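Local structure of ribonucleoside triphosphate reductase (Lactobacillus leichmannii, 1L1L) at residues P176-A181 against G294-V299. The protein catalyses the adenosylcobalamin-dependent reduction of ribonucleoside triphosphates to deoxyribonucleoside triphosphates as an allosterically regulated, monomeric class II ribonucleotide reductase. Numbering follows the deposited sequence.
Sequences PRVDFA and GRLTAV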
loop_
_atom_site.group_PDB
_atom_site.type_symbol
_atom_site.label_atom_id
_atom_site.label_comp_id
_atom_site.label_asym_id
_atom_site.label_seq_id
_atom_site.Cartn_x
_atom_site.Cartn_y
_atom_site.Cartn_z
ATOM N N PRO A 176 -23.638 -4.434 18.555
ATOM C CA PRO A 176 -24.790 -4.182 19.432
ATOM C C PRO A 176 -25.442 -2.813 19.275
ATOM O O PRO A 176 -24.886 -1.910 18.652
ATOM C CB PRO A 176 -24.208 -4.384 20.828
ATOM C CG PRO A 176 -22.783 -3.943 20.655
ATOM C CD PRO A 176 -22.407 -4.596 19.347
ATOM N N ARG A 177 -26.634 -2.661 19.846
ATOM C CA ARG A 177 -27.335 -1.391 19.762
ATOM C C ARG A 177 -26.555 -0.307 20.500
ATOM O O ARG A 177 -25.954 -0.568 21.533
ATOM C CB ARG A 177 -28.739 -1.519 20.365
ATOM C CG ARG A 177 -28.781 -2.267 21.691
ATOM C CD ARG A 177 -30.154 -2.147 22.360
ATOM N NE ARG A 177 -30.294 -3.049 23.505
ATOM C CZ ARG A 177 -31.328 -3.050 24.347
ATOM N NH1 ARG A 177 -32.324 -2.187 24.183
ATOM N NH2 ARG A 177 -31.374 -3.925 25.348
ATOM N N VAL A 178 -26.563 0.907 19.960
ATOM C CA VAL A 178 -25.875 2.019 20.602
ATOM C C VAL A 178 -26.685 2.368 21.854
ATOM O O VAL A 178 -27.670 3.101 21.781
ATOM C CB VAL A 178 -25.806 3.259 19.673
ATOM C CG1 VAL A 178 -25.038 4.380 20.355
ATOM C CG2 VAL A 178 -25.139 2.890 18.347
ATOM N N ASP A 179 -26.255 1.833 22.996
ATOM C CA ASP A 179 -26.928 2.042 24.277
ATOM C C ASP A 179 -26.936 3.439 24.889
ATOM O O ASP A 179 -27.939 3.830 25.493
ATOM C CB ASP A 179 -26.368 1.066 25.311
ATOM C CG ASP A 179 -26.876 -0.341 25.115
ATOM O OD1 ASP A 179 -26.288 -1.272 25.704
ATOM O OD2 ASP A 179 -27.873 -0.520 24.382
ATOM N N PHE A 180 -25.841 4.189 24.759
ATOM C CA PHE A 180 -25.783 5.523 25.356
ATOM C C PHE A 180 -25.217 6.616 24.467
ATOM O O PHE A 180 -24.192 6.428 23.809
ATOM C CB PHE A 180 -24.940 5.495 26.638
ATOM C CG PHE A 180 -25.167 4.287 27.494
ATOM C CD1 PHE A 180 -26.413 4.042 28.064
ATOM C CD2 PHE A 180 -24.137 3.388 27.725
ATOM C CE1 PHE A 180 -26.626 2.914 28.851
ATOM C CE2 PHE A 180 -24.335 2.257 28.511
ATOM C CZ PHE A 180 -25.585 2.018 29.075
ATOM N N ALA A 181 -25.883 7.765 24.452
ATOM C CA ALA A 181 -25.401 8.906 23.688
ATOM C C ALA A 181 -24.433 9.572 24.653
ATOM O O ALA A 181 -24.836 10.015 25.728
ATOM C CB ALA A 181 -26.534 9.847 23.357
ATOM N N GLY A 294 -30.386 2.978 18.683
ATOM C CA GLY A 294 -30.581 2.240 17.446
ATOM C C GLY A 294 -29.457 1.277 17.088
ATOM O O GLY A 294 -28.822 0.676 17.961
ATOM N N ARG A 295 -29.212 1.129 15.790
ATOM C CA ARG A 295 -28.180 0.217 15.305
ATOM C C ARG A 295 -27.264 0.880 14.285
ATOM O O ARG A 295 -27.700 1.725 13.494
ATOM C CB ARG A 295 -28.844 -1.013 14.672
ATOM C CG ARG A 295 -29.689 -1.823 15.639
ATOM C CD ARG A 295 -28.822 -2.692 16.528
ATOM N NE ARG A 295 -28.417 -3.917 15.846
ATOM C CZ ARG A 295 -27.647 -4.852 16.391
ATOM N NH1 ARG A 295 -27.195 -4.695 17.626
ATOM N NH2 ARG A 295 -27.336 -5.948 15.709
ATOM N N LEU A 296 -25.988 0.501 14.307
ATOM C CA LEU A 296 -25.022 1.056 13.366
ATOM C C LEU A 296 -25.134 0.329 12.028
ATOM O O LEU A 296 -25.292 -0.895 11.995
ATOM C CB LEU A 296 -23.592 0.896 13.910
ATOM C CG LEU A 296 -23.242 1.662 15.193
ATOM C CD1 LEU A 296 -21.853 1.263 15.676
ATOM C CD2 LEU A 296 -23.307 3.157 14.919
ATOM N N THR A 297 -25.063 1.087 10.935
ATOM C CA THR A 297 -25.127 0.521 9.589
ATOM C C THR A 297 -23.698 0.435 9.043
ATOM O O THR A 297 -22.751 0.873 9.698
ATOM C CB THR A 297 -25.957 1.406 8.634
ATOM O OG1 THR A 297 -25.326 2.687 8.491
ATOM C CG2 THR A 297 -27.385 1.597 9.177
ATOM N N ALA A 298 -23.550 -0.127 7.847
ATOM C CA ALA A 298 -22.236 -0.251 7.229
ATOM C C ALA A 298 -21.741 1.145 6.914
ATOM O O ALA A 298 -20.539 1.412 6.955
ATOM C CB ALA A 298 -22.322 -1.079 5.950
ATOM N N VAL A 299 -22.673 2.042 6.601
ATOM C CA VAL A 299 -22.310 3.409 6.287
ATOM C C VAL A 299 -21.739 4.080 7.537
ATOM O O VAL A 299 -20.756 4.816 7.453
ATOM C CB VAL A 299 -23.521 4.220 5.765
ATOM C CG1 VAL A 299 -23.142 5.682 5.624
ATOM C CG2 VAL A 299 -23.968 3.683 4.402
#
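The guanidinium of Arg295 meets the backbone of Pro176 and Arg177: Arg177 N lies at its edge, near the plane, while Pro176 CA approaches obliquely, 3.1 Å from Arg295 NH1. Arg177 N is equally close to Arg295 NH1, but both are donors and no bond joins them. Arg295 starts away from the 176-181 loop; bends at chi2 (-78°) and chi3 (-81°) fold the chain back and bring CD alongside Arg177, 3.8 Å from Arg177 CA. The other terminal nitrogen, NH2, makes a weak hydrogen bond to Ser173 O. One face of the Phe180 ring carries CB of Asp179 over its centre. The side chain of Arg177 leaves in another direction, extended from CG to NE; its NE lies a long 3.6 Å from Asp179 OD2, an attraction of charges alone, since the oxygen sits well out of the guanidinium plane and no N-H points at it.

Between the backbones, Gly294 O receives Val178 N at 3.0 Å in a bent bond (146° at the hydrogen), with the donor above the carbonyl plane. The same oxygen takes a CA-H...O contact from Arg177. Val178 also pairs through its backbone with Gly293. On the buried side, Val178 CG2 packs 3.9 Å from Leu296 CG, the two side chains crossing at about a right angle.

The contact is loop-to-loop packing far from the centre of the chain. It ties the connection between helix 169-172 and strand 183-187 to the segment leading into helix 298-313, where Thr297 is the N-cap: its side chain caps a backbone N of the first turn, and its own N donates to Asp300 OD2, the return bond of a capping box. Leu296 rests on Leu288 of helix 275-289, so the apolar pair continues onto that helix.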